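Local coordinates for tail protein, 43 kDa (Neisseria meningitidis MC58, PDB 3D37) that is of unknown function but probably serves as a hub component of a phage-type tail baseplate, at residues Glu23-Ser29 against Arg319-Arg325; Pro34-Phe40 against Leu89-Ala95; Phe40-Arg44 against Arg85-Leu89; Asp53-Cys59 against Gly71-Gln76. The contacts are given in a common frame with arbitrary orientation. Residue numbers count along the deposited sequence, not the author numbering.

Contact 1 of 4, residues Glu23-Ser29 against Arg319-Arg325; sequences ERYDIDS and RRFMLSR
Strands 24-29 and 319-324 run antiparallel, axes 4.5 Å apart at closest approach, directions at 173°. E23 (chi1 p) forms an out-of-plane salt bridge, OE1 to R325 NH1 3.3 Å, and its OE2 pairs with R24. Water 1 joins R24 NE (3.2 Å) to R325 N (3.1 Å). Y25 and L323 are hydrogen-bonded, N to O 3.2 Å and O to N 3.1 Å; L323 CB stands 3.5 Å from the centroid of the Y25 ring (chi1 p), over its face, a CH-pi contact. On the opposite face D26 OD1 forms a salt bridge with R320 NH2 (3.2 Å); R320 also binds E332. I27 N to F321 O (2.8 Å) and F321 N to I27 O (2.9 Å) are hydrogen bonds. D28 OD1 forms a salt bridge with R334. S29 N to R319 O (3.0 Å) and R319 N to S29 O (2.8 Å) are hydrogen bonds too. This antiparallel pairing joins the N-terminal and C-terminal phage-barrel regions, strand 24-30 lying between 37-42 and 310-324, with 330-337 beyond.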
# COMPACT_ATOMS: atom_id res chain seq x y z
N GLU A 23 21.18 0.21 -7.72
CA GLU A 23 19.91 0.85 -7.51
C GLU A 23 19.69 1.33 -6.09
O GLU A 23 18.97 2.28 -5.90
CB GLU A 23 18.78 -0.03 -7.97
CG GLU A 23 18.33 -1.15 -7.07
CD GLU A 23 16.83 -1.38 -7.19
OE1 GLU A 23 16.34 -1.45 -8.38
OE2 GLU A 23 16.15 -1.47 -6.12
N ARG A 24 20.29 0.65 -5.09
CA ARG A 24 20.17 1.10 -3.72
C ARG A 24 21.43 0.70 -2.91
O ARG A 24 22.14 -0.20 -3.28
CB ARG A 24 18.83 0.63 -3.11
CG ARG A 24 18.81 -0.74 -2.57
CD ARG A 24 17.42 -1.11 -1.97
NE ARG A 24 16.63 -1.48 -3.12
CZ ARG A 24 16.20 -2.70 -3.41
NH1 ARG A 24 16.38 -3.75 -2.60
NH2 ARG A 24 15.59 -2.86 -4.55
N TYR A 25 21.76 1.49 -1.91
CA TYR A 25 22.82 1.10 -0.98
C TYR A 25 22.63 1.80 0.34
O TYR A 25 21.87 2.78 0.46
CB TYR A 25 24.24 1.36 -1.57
CG TYR A 25 24.49 2.80 -2.04
CD1 TYR A 25 24.63 3.84 -1.13
CD2 TYR A 25 24.64 3.11 -3.40
CE1 TYR A 25 24.90 5.15 -1.54
CE2 TYR A 25 24.85 4.46 -3.84
CZ TYR A 25 24.99 5.45 -2.90
OH TYR A 25 25.25 6.73 -3.28
N ASP A 26 23.34 1.26 1.33
CA ASP A 26 23.41 1.79 2.66
C ASP A 26 24.83 1.54 3.11
O ASP A 26 25.27 0.39 3.14
CB ASP A 26 22.47 1.03 3.58
CG ASP A 26 21.01 1.38 3.34
OD1 ASP A 26 20.57 2.53 3.64
OD2 ASP A 26 20.32 0.52 2.76
N ILE A 27 25.54 2.60 3.50
CA ILE A 27 26.92 2.51 3.95
C ILE A 27 26.96 3.22 5.30
O ILE A 27 26.77 4.44 5.35
CB ILE A 27 27.87 3.18 2.94
CG1 ILE A 27 27.72 2.57 1.54
CG2 ILE A 27 29.38 3.12 3.39
CD1 ILE A 27 28.23 3.54 0.41
N ASP A 28 27.15 2.44 6.37
CA ASP A 28 26.97 2.90 7.70
C ASP A 28 28.24 2.83 8.52
O ASP A 28 28.88 1.78 8.61
CB ASP A 28 25.80 2.22 8.40
CG ASP A 28 25.33 3.03 9.62
OD1 ASP A 28 26.07 3.16 10.61
OD2 ASP A 28 24.19 3.50 9.61
N SER A 29 28.67 4.01 8.97
CA SER A 29 29.82 4.16 9.89
C SER A 29 29.42 4.85 11.19
O SER A 29 28.65 5.79 11.20
CB SER A 29 30.95 4.95 9.24
OG SER A 29 31.25 4.41 7.99
N ARG A 319 27.15 8.04 10.64
CA ARG A 319 26.64 8.50 9.40
C ARG A 319 26.37 7.40 8.41
O ARG A 319 27.11 6.43 8.30
CB ARG A 319 27.51 9.61 8.78
CG ARG A 319 28.72 9.20 8.13
CD ARG A 319 28.56 8.86 6.62
NE ARG A 319 29.87 8.36 6.30
CZ ARG A 319 30.31 7.12 6.34
NH1 ARG A 319 29.56 6.08 6.57
NH2 ARG A 319 31.58 6.93 6.10
N ARG A 320 25.29 7.59 7.66
CA ARG A 320 24.84 6.60 6.70
C ARG A 320 24.62 7.25 5.33
O ARG A 320 23.74 8.08 5.17
CB ARG A 320 23.60 5.95 7.30
CG ARG A 320 22.86 4.83 6.59
CD ARG A 320 21.66 4.46 7.53
NE ARG A 320 20.66 3.79 6.78
CZ ARG A 320 19.33 3.87 6.96
NH1 ARG A 320 18.77 4.59 7.96
NH2 ARG A 320 18.55 3.23 6.08
N PHE A 321 25.46 6.86 4.37
CA PHE A 321 25.27 7.11 2.96
C PHE A 321 24.18 6.16 2.42
O PHE A 321 24.24 4.94 2.60
CB PHE A 321 26.55 6.90 2.12
CG PHE A 321 27.73 7.75 2.51
CD1 PHE A 321 27.63 9.13 2.66
CD2 PHE A 321 29.00 7.16 2.65
CE1 PHE A 321 28.78 9.93 2.97
CE2 PHE A 321 30.17 7.94 2.97
CZ PHE A 321 30.06 9.30 3.11
N MET A 322 23.20 6.75 1.77
CA MET A 322 22.04 6.06 1.30
C MET A 322 21.71 6.43 -0.16
O MET A 322 21.85 7.57 -0.57
CB MET A 322 20.84 6.42 2.19
CG MET A 322 21.03 6.22 3.72
SD MET A 322 19.46 6.50 4.66
CE MET A 322 19.32 8.25 4.47
N LEU A 323 21.28 5.45 -0.92
CA LEU A 323 20.62 5.62 -2.20
C LEU A 323 19.36 4.78 -2.18
O LEU A 323 19.42 3.62 -1.81
CB LEU A 323 21.49 5.10 -3.37
CG LEU A 323 20.96 5.03 -4.83
CD1 LEU A 323 20.58 6.40 -5.40
CD2 LEU A 323 21.98 4.29 -5.70
N SER A 324 18.24 5.37 -2.60
CA SER A 324 17.01 4.66 -2.88
C SER A 324 16.38 5.20 -4.15
O SER A 324 16.63 6.35 -4.55
CB SER A 324 16.00 4.79 -1.74
OG SER A 324 15.66 6.13 -1.39
N ARG A 325 15.51 4.39 -4.74
CA ARG A 325 14.71 4.85 -5.88
C ARG A 325 13.80 5.98 -5.45
O ARG A 325 13.72 6.98 -6.12
CB ARG A 325 13.94 3.69 -6.53
CG ARG A 325 14.86 2.52 -6.93
CD ARG A 325 14.38 1.80 -8.23
NE ARG A 325 13.13 1.03 -8.05
CZ ARG A 325 12.75 -0.01 -8.82
NH1 ARG A 325 13.52 -0.44 -9.85
NH2 ARG A 325 11.58 -0.65 -8.57
O HOH W 1 15.40 1.29 -4.21

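Contact 2 of 4, residues Pro34-Phe40 against Leu89-Ala95; sequences PADSFDF and LSGRDLA
F38 lays its ring (chi1 p, chi2 90°) over G91, whose CA stands 3.8 Å from the ring centroid in a CH-pi contact; a side chain at G91 would collide with the ring. The two form a hydrogen-bonded antiparallel pair, F38 N to G91 O 3.0 Å and G91 N to F38 O 3.1 Å. F40 and L89 form the next such pair (F40 N to L89 O 2.9 Å, L89 N to F40 O 3.0 Å). Between them, on the other face, S90 OG of the non-hydrogen-bonded pair D39-S90 donates to D39 OD2 at 2.7 Å. Strands 37-40 and 89-93 run antiparallel, directions 166° apart, axes 4.7 Å apart at closest approach, as neighbours in the large mixed sheet and part of the GpP-like N-terminal region (phage-barrel clan). S37 faces R92, which reaches on to D100. The backbone pairing runs on as D93 N donates to D36 O (2.9 Å); D93 OD2 then accepts a weak bond from D36 N (3.1 Å). D93 OD1 (chi1 p) also caps the turn into helix 95-100, a weak bond from A95 N at 3.0 Å. A95 CB packs 4.3 Å from A35 CB, and W152 touches P34 and A95.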
# COMPACT_ATOMS: atom_id res chain seq x y z
N PRO A 34 30.87 -1.44 16.61
CA PRO A 34 32.21 -1.97 16.29
C PRO A 34 32.56 -2.05 14.79
O PRO A 34 33.51 -1.41 14.36
CB PRO A 34 32.18 -3.39 16.90
CG PRO A 34 31.32 -3.23 18.11
CD PRO A 34 30.17 -2.35 17.55
N ALA A 35 31.79 -2.79 14.01
CA ALA A 35 32.11 -3.01 12.59
C ALA A 35 31.16 -2.17 11.73
O ALA A 35 29.96 -2.42 11.72
CB ALA A 35 31.97 -4.49 12.23
N ASP A 36 31.70 -1.17 11.03
CA ASP A 36 30.94 -0.42 10.02
C ASP A 36 30.51 -1.43 8.93
O ASP A 36 31.11 -2.48 8.78
CB ASP A 36 31.79 0.71 9.42
CG ASP A 36 32.21 1.78 10.44
OD1 ASP A 36 31.66 1.85 11.58
OD2 ASP A 36 33.06 2.61 10.05
N SER A 37 29.41 -1.12 8.24
CA SER A 37 28.84 -2.04 7.31
C SER A 37 28.34 -1.37 6.03
O SER A 37 28.16 -0.15 5.90
CB SER A 37 27.65 -2.77 7.96
OG SER A 37 26.70 -1.85 8.36
N PHE A 38 28.15 -2.22 5.06
CA PHE A 38 27.68 -1.82 3.77
C PHE A 38 26.73 -2.86 3.22
O PHE A 38 26.81 -4.06 3.53
CB PHE A 38 28.83 -1.56 2.80
CG PHE A 38 29.67 -2.77 2.50
CD1 PHE A 38 29.35 -3.61 1.43
CD2 PHE A 38 30.82 -3.03 3.24
CE1 PHE A 38 30.14 -4.75 1.13
CE2 PHE A 38 31.63 -4.19 2.94
CZ PHE A 38 31.27 -5.03 1.88
N ASP A 39 25.85 -2.34 2.37
CA ASP A 39 24.82 -3.07 1.69
C ASP A 39 24.48 -2.45 0.32
O ASP A 39 24.16 -1.28 0.27
CB ASP A 39 23.63 -3.06 2.61
CG ASP A 39 23.01 -4.35 2.69
OD1 ASP A 39 22.19 -4.58 1.77
OD2 ASP A 39 23.42 -5.13 3.61
N PHE A 40 24.61 -3.23 -0.75
CA PHE A 40 24.38 -2.79 -2.13
C PHE A 40 23.42 -3.71 -2.90
O PHE A 40 23.51 -4.93 -2.78
CB PHE A 40 25.72 -2.73 -2.92
CG PHE A 40 26.65 -1.61 -2.48
CD1 PHE A 40 26.66 -0.38 -3.14
CD2 PHE A 40 27.57 -1.83 -1.43
CE1 PHE A 40 27.53 0.64 -2.71
CE2 PHE A 40 28.44 -0.82 -1.03
CZ PHE A 40 28.40 0.41 -1.66
N LEU A 89 24.89 -7.52 -2.23
CA LEU A 89 26.16 -7.75 -1.50
C LEU A 89 26.09 -7.04 -0.13
O LEU A 89 25.65 -5.87 -0.07
CB LEU A 89 27.35 -7.10 -2.22
CG LEU A 89 27.63 -7.41 -3.67
CD1 LEU A 89 28.89 -6.68 -4.06
CD2 LEU A 89 27.77 -8.92 -3.89
N SER A 90 26.55 -7.72 0.92
CA SER A 90 26.76 -7.07 2.20
C SER A 90 28.09 -7.44 2.75
O SER A 90 28.67 -8.46 2.41
CB SER A 90 25.73 -7.45 3.27
OG SER A 90 24.49 -7.45 2.71
N GLY A 91 28.50 -6.63 3.69
CA GLY A 91 29.72 -6.83 4.39
C GLY A 91 29.97 -5.85 5.48
O GLY A 91 29.13 -4.97 5.85
N ARG A 92 31.14 -6.04 6.05
CA ARG A 92 31.63 -5.25 7.18
C ARG A 92 33.03 -4.77 6.91
O ARG A 92 33.71 -5.32 6.05
CB ARG A 92 31.60 -6.10 8.45
CG ARG A 92 30.15 -6.47 8.88
CD ARG A 92 30.19 -7.35 10.11
NE ARG A 92 30.92 -8.56 9.79
CZ ARG A 92 31.41 -9.45 10.64
NH1 ARG A 92 31.34 -9.25 11.95
NH2 ARG A 92 32.06 -10.50 10.15
N ASP A 93 33.44 -3.74 7.66
CA ASP A 93 34.85 -3.28 7.66
C ASP A 93 35.78 -4.30 8.37
O ASP A 93 35.33 -5.35 8.81
CB ASP A 93 34.99 -1.85 8.23
CG ASP A 93 34.82 -1.78 9.72
OD1 ASP A 93 34.72 -2.85 10.38
OD2 ASP A 93 34.71 -0.67 10.26
N LEU A 94 37.08 -3.98 8.47
CA LEU A 94 38.05 -4.95 8.95
C LEU A 94 37.92 -5.23 10.44
O LEU A 94 38.48 -6.21 10.93
CB LEU A 94 39.48 -4.51 8.60
CG LEU A 94 39.83 -4.22 7.14
CD1 LEU A 94 41.31 -3.70 7.03
CD2 LEU A 94 39.62 -5.43 6.27
N ALA A 95 37.18 -4.38 11.17
CA ALA A 95 36.83 -4.67 12.56
C ALA A 95 36.05 -5.93 12.66
O ALA A 95 36.04 -6.50 13.69
CB ALA A 95 36.03 -3.52 13.18
O HOH W 2 35.25 0.13 12.83
O HOH W 3 35.20 1.36 8.40

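Contact 3 of 4, residues Phe40-Arg44 against Arg85-Leu89; sequences FVIGR and RELSL
Regular strand pairing stops at G43: R44 N comes within 3.4 Å of R85 O at an angle too poor for a hydrogen bond, while G43 CA makes a CA-H...O contact of 3.1 Å with the same R85 O. G43 has left the extended strand shape with psi 71°, its CA 4.3 Å from E86 CA. Before it, strands 40-42 and 85-89 are antiparallel at 165°, axes 4.8 Å apart at closest approach. F40 and L89 form a hydrogen-bonded pair, F40 N to L89 O 2.9 Å and L89 N to F40 O 3.0 Å; I42 and L87 form another, with I42 N to L87 O and L87 N to I42 O both 3.0 Å. Their four side chains lie on one face. I42 (chi1 t) touches L87 by CG2 to CB at 4.4 Å, and F40 (chi1 m) swings its ring away from this partner strand to meet the rings of W22 and Y25. V41 and S88 share the other face as a non-hydrogen-bonded pair; V41 (chi1 t) puts CG2 3.8 Å from S88 CB, and S88 OG goes to R77. E86, next along the strand, forms a salt bridge to R24. Two hydrogen-bonded pairs thus flank a non-hydrogen-bonded one, the regular antiparallel pattern, in the GpP-like N-terminal region of the phage-barrel clan. Strand 24-30 flanks 37-42, and strand 66-81 flanks 84-93.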
# COMPACT_ATOMS: atom_id res chain seq x y z
N PHE A 40 24.61 -3.23 -0.75
CA PHE A 40 24.38 -2.79 -2.13
C PHE A 40 23.42 -3.71 -2.90
O PHE A 40 23.51 -4.93 -2.78
CB PHE A 40 25.72 -2.73 -2.92
CG PHE A 40 26.65 -1.61 -2.48
CD1 PHE A 40 26.66 -0.38 -3.14
CD2 PHE A 40 27.57 -1.83 -1.43
CE1 PHE A 40 27.53 0.64 -2.71
CE2 PHE A 40 28.44 -0.82 -1.03
CZ PHE A 40 28.40 0.41 -1.66
N VAL A 41 22.54 -3.13 -3.70
CA VAL A 41 21.62 -3.87 -4.55
C VAL A 41 21.59 -3.24 -5.94
O VAL A 41 21.56 -2.01 -6.07
CB VAL A 41 20.16 -3.84 -4.02
CG1 VAL A 41 19.27 -4.59 -4.95
CG2 VAL A 41 20.07 -4.35 -2.57
N ILE A 42 21.70 -4.06 -6.98
CA ILE A 42 21.29 -3.61 -8.32
C ILE A 42 20.13 -4.53 -8.79
O ILE A 42 20.05 -5.72 -8.42
CB ILE A 42 22.53 -3.52 -9.26
CG1 ILE A 42 22.12 -3.20 -10.75
CG2 ILE A 42 23.41 -4.77 -9.09
CD1 ILE A 42 21.26 -1.92 -10.98
N GLY A 43 19.21 -3.96 -9.57
CA GLY A 43 18.01 -4.69 -9.99
C GLY A 43 17.61 -4.49 -11.45
O GLY A 43 16.62 -3.79 -11.73
N ARG A 44 18.41 -5.07 -12.37
CA ARG A 44 18.13 -4.99 -13.81
C ARG A 44 18.42 -6.34 -14.47
O ARG A 44 19.54 -6.85 -14.39
CB ARG A 44 18.97 -3.90 -14.52
CG ARG A 44 19.15 -2.57 -13.77
CD ARG A 44 20.34 -1.74 -14.39
NE ARG A 44 20.92 -0.76 -13.42
CZ ARG A 44 20.41 0.45 -13.15
NH1 ARG A 44 21.01 1.22 -12.24
NH2 ARG A 44 19.32 0.92 -13.79
N ARG A 85 15.46 -9.21 -11.62
CA ARG A 85 16.67 -9.89 -11.18
C ARG A 85 17.31 -8.89 -10.24
O ARG A 85 17.36 -7.68 -10.54
CB ARG A 85 17.65 -10.23 -12.31
CG ARG A 85 17.03 -11.10 -13.43
CD ARG A 85 17.78 -11.09 -14.80
NE ARG A 85 18.77 -12.17 -14.92
CZ ARG A 85 19.98 -12.14 -14.36
NH1 ARG A 85 20.81 -13.18 -14.51
NH2 ARG A 85 20.39 -11.09 -13.65
N GLU A 86 17.73 -9.38 -9.08
CA GLU A 86 18.35 -8.54 -8.06
C GLU A 86 19.59 -9.23 -7.56
O GLU A 86 19.54 -10.40 -7.24
CB GLU A 86 17.35 -8.26 -6.93
CG GLU A 86 17.57 -6.92 -6.28
CD GLU A 86 16.29 -6.25 -5.76
OE1 GLU A 86 15.94 -6.57 -4.60
OE2 GLU A 86 15.72 -5.37 -6.50
N LEU A 87 20.73 -8.55 -7.62
CA LEU A 87 21.97 -9.03 -7.03
C LEU A 87 22.26 -8.11 -5.83
O LEU A 87 22.23 -6.88 -5.98
CB LEU A 87 23.11 -8.99 -8.04
CG LEU A 87 24.57 -8.92 -7.52
CD1 LEU A 87 25.03 -10.16 -6.81
CD2 LEU A 87 25.57 -8.60 -8.67
N SER A 88 22.48 -8.70 -4.66
CA SER A 88 22.92 -7.93 -3.50
C SER A 88 24.16 -8.46 -2.84
O SER A 88 24.48 -9.64 -2.95
CB SER A 88 21.80 -7.72 -2.48
OG SER A 88 21.37 -8.94 -1.96
N LEU A 89 24.89 -7.52 -2.23
CA LEU A 89 26.16 -7.75 -1.50
C LEU A 89 26.09 -7.04 -0.13
O LEU A 89 25.65 -5.87 -0.07
CB LEU A 89 27.35 -7.10 -2.22
CG LEU A 89 27.63 -7.41 -3.67
CD1 LEU A 89 28.89 -6.68 -4.06
CD2 LEU A 89 27.77 -8.92 -3.89

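Contact 4 of 4, residues Asp53-Cys59 against Gly71-Gln76; sequences DLSGESC and GIIGSQ
The side chain of Q76, fully extended (chi1 and chi2 t), reaches toward loop 53-57 and gives OE1 to L54 N at 2.8 Å, while NE2 goes to the P52 carbonyl. D53 (chi1 t) uses OD1 to accept from S55 N (3.0 Å), an Asx turn, and from S55 OG (2.6 Å), which chi1 p of S55 allows. A type II beta turn follows from L54 to E57, closed by E57 N to L54 O at 3.0 Å, with G56 at phi 82°. I73 (chi1 m, chi2 t) points into this loop, CD1 3.8 Å from L54 CB. Its backbone takes up the turn: G56 N to I73 O 2.7 Å, I73 N to E57 O 3.0 Å. Antiparallel pairing comes next, S58 opposite I72, then C59 with G71 (C59 N to G71 O 2.8 Å, G71 N to C59 O 3.0 Å). C59 lies on the face where F38 packs; its chi1 p places SG 3.8 Å from I73 CG1. The contact lies at the start of strand 58-63, the end of its hairpin with 66-81 away from the turn. G74 and S75 both face S90 of strand 84-93, a classic beta bulge; S75 and Q76 pair with a strand of a second subunit, continuing the sheet.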
# COMPACT_ATOMS: atom_id res chain seq x y z
N ASP A 53 30.58 -15.03 -7.94
CA ASP A 53 30.56 -15.05 -6.46
C ASP A 53 31.71 -14.23 -5.83
O ASP A 53 32.88 -14.63 -5.85
CB ASP A 53 30.55 -16.48 -5.89
CG ASP A 53 30.46 -16.51 -4.34
OD1 ASP A 53 29.88 -15.60 -3.72
OD2 ASP A 53 30.97 -17.46 -3.72
N LEU A 54 31.35 -13.08 -5.25
CA LEU A 54 32.30 -12.18 -4.60
C LEU A 54 32.29 -12.36 -3.08
O LEU A 54 33.00 -11.67 -2.40
CB LEU A 54 31.99 -10.71 -4.93
CG LEU A 54 31.81 -10.28 -6.38
CD1 LEU A 54 31.30 -8.87 -6.47
CD2 LEU A 54 33.09 -10.44 -7.16
N SER A 55 31.49 -13.29 -2.55
CA SER A 55 31.42 -13.48 -1.11
C SER A 55 32.77 -13.94 -0.61
O SER A 55 33.45 -14.78 -1.23
CB SER A 55 30.32 -14.48 -0.69
OG SER A 55 30.55 -15.78 -1.26
N GLY A 56 33.18 -13.34 0.51
CA GLY A 56 34.45 -13.62 1.09
C GLY A 56 35.60 -12.86 0.49
O GLY A 56 36.71 -13.01 0.96
N GLU A 57 35.36 -12.05 -0.55
CA GLU A 57 36.41 -11.24 -1.20
C GLU A 57 36.65 -9.93 -0.44
O GLU A 57 35.74 -9.36 0.13
CB GLU A 57 35.99 -10.86 -2.63
CG GLU A 57 35.92 -11.99 -3.62
CD GLU A 57 37.24 -12.63 -3.80
OE1 GLU A 57 38.24 -11.89 -3.82
OE2 GLU A 57 37.30 -13.88 -3.86
N SER A 58 37.88 -9.45 -0.49
CA SER A 58 38.27 -8.18 0.07
C SER A 58 37.75 -7.09 -0.83
O SER A 58 37.72 -7.25 -2.04
CB SER A 58 39.79 -8.07 0.14
OG SER A 58 40.22 -8.81 1.23
N CYS A 59 37.32 -5.98 -0.26
CA CYS A 59 36.77 -4.91 -1.09
C CYS A 59 37.04 -3.52 -0.53
O CYS A 59 37.41 -3.36 0.61
CB CYS A 59 35.27 -5.10 -1.33
SG CYS A 59 34.22 -4.92 0.14
N GLY A 71 36.91 -3.40 3.60
CA GLY A 71 36.31 -4.54 4.27
C GLY A 71 36.24 -5.82 3.46
O GLY A 71 37.01 -6.03 2.56
N ILE A 72 35.26 -6.64 3.79
CA ILE A 72 35.14 -7.98 3.26
C ILE A 72 33.66 -8.17 2.96
O ILE A 72 32.81 -7.87 3.80
CB ILE A 72 35.64 -9.11 4.28
CG1 ILE A 72 37.10 -8.91 4.64
CG2 ILE A 72 35.52 -10.55 3.69
CD1 ILE A 72 37.30 -7.88 5.69
N ILE A 73 33.38 -8.69 1.77
CA ILE A 73 32.01 -9.09 1.40
C ILE A 73 31.68 -10.35 2.21
O ILE A 73 32.37 -11.39 2.12
CB ILE A 73 31.89 -9.30 -0.10
CG1 ILE A 73 32.23 -7.97 -0.81
CG2 ILE A 73 30.42 -9.76 -0.57
CD1 ILE A 73 32.26 -8.09 -2.26
N GLY A 74 30.69 -10.23 3.08
CA GLY A 74 30.28 -11.32 3.91
C GLY A 74 29.23 -12.17 3.25
O GLY A 74 29.12 -13.35 3.52
N SER A 75 28.40 -11.58 2.41
CA SER A 75 27.32 -12.32 1.84
C SER A 75 26.84 -11.74 0.53
O SER A 75 27.00 -10.55 0.23
CB SER A 75 26.17 -12.49 2.83
OG SER A 75 25.37 -11.37 2.96
N GLN A 76 26.26 -12.62 -0.27
CA GLN A 76 25.76 -12.27 -1.59
C GLN A 76 24.47 -13.00 -1.87
O GLN A 76 24.34 -14.18 -1.58
CB GLN A 76 26.85 -12.61 -2.65
CG GLN A 76 26.42 -12.27 -4.10
CD GLN A 76 27.57 -12.47 -5.12
OE1 GLN A 76 28.73 -12.19 -4.86
NE2 GLN A 76 27.23 -12.99 -6.28

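All four contacts belong to one mixed sheet. Contacts 2 and 3 are successive parts of the same strand pair, sharing F40 and L89, with centres about 17 Å apart. Contact 1 adjoins both through strand 24-30: D28 N to S37 O (2.8 Å) and D26 N to D39 O (2.9 Å) link it to contact 2, and E23 N to V41 O (2.8 Å) to contact 3, all probable hydrogen bonds. Contact 4 follows beyond strand 84-93, where S90 O meets G74 N at 2.8 Å; its centre is about 10 Å from that of contact 2. Contacts 1 and 4 do not touch, their nearest atoms being about 10 Å apart. Along the chain, contact 1 encloses the other three.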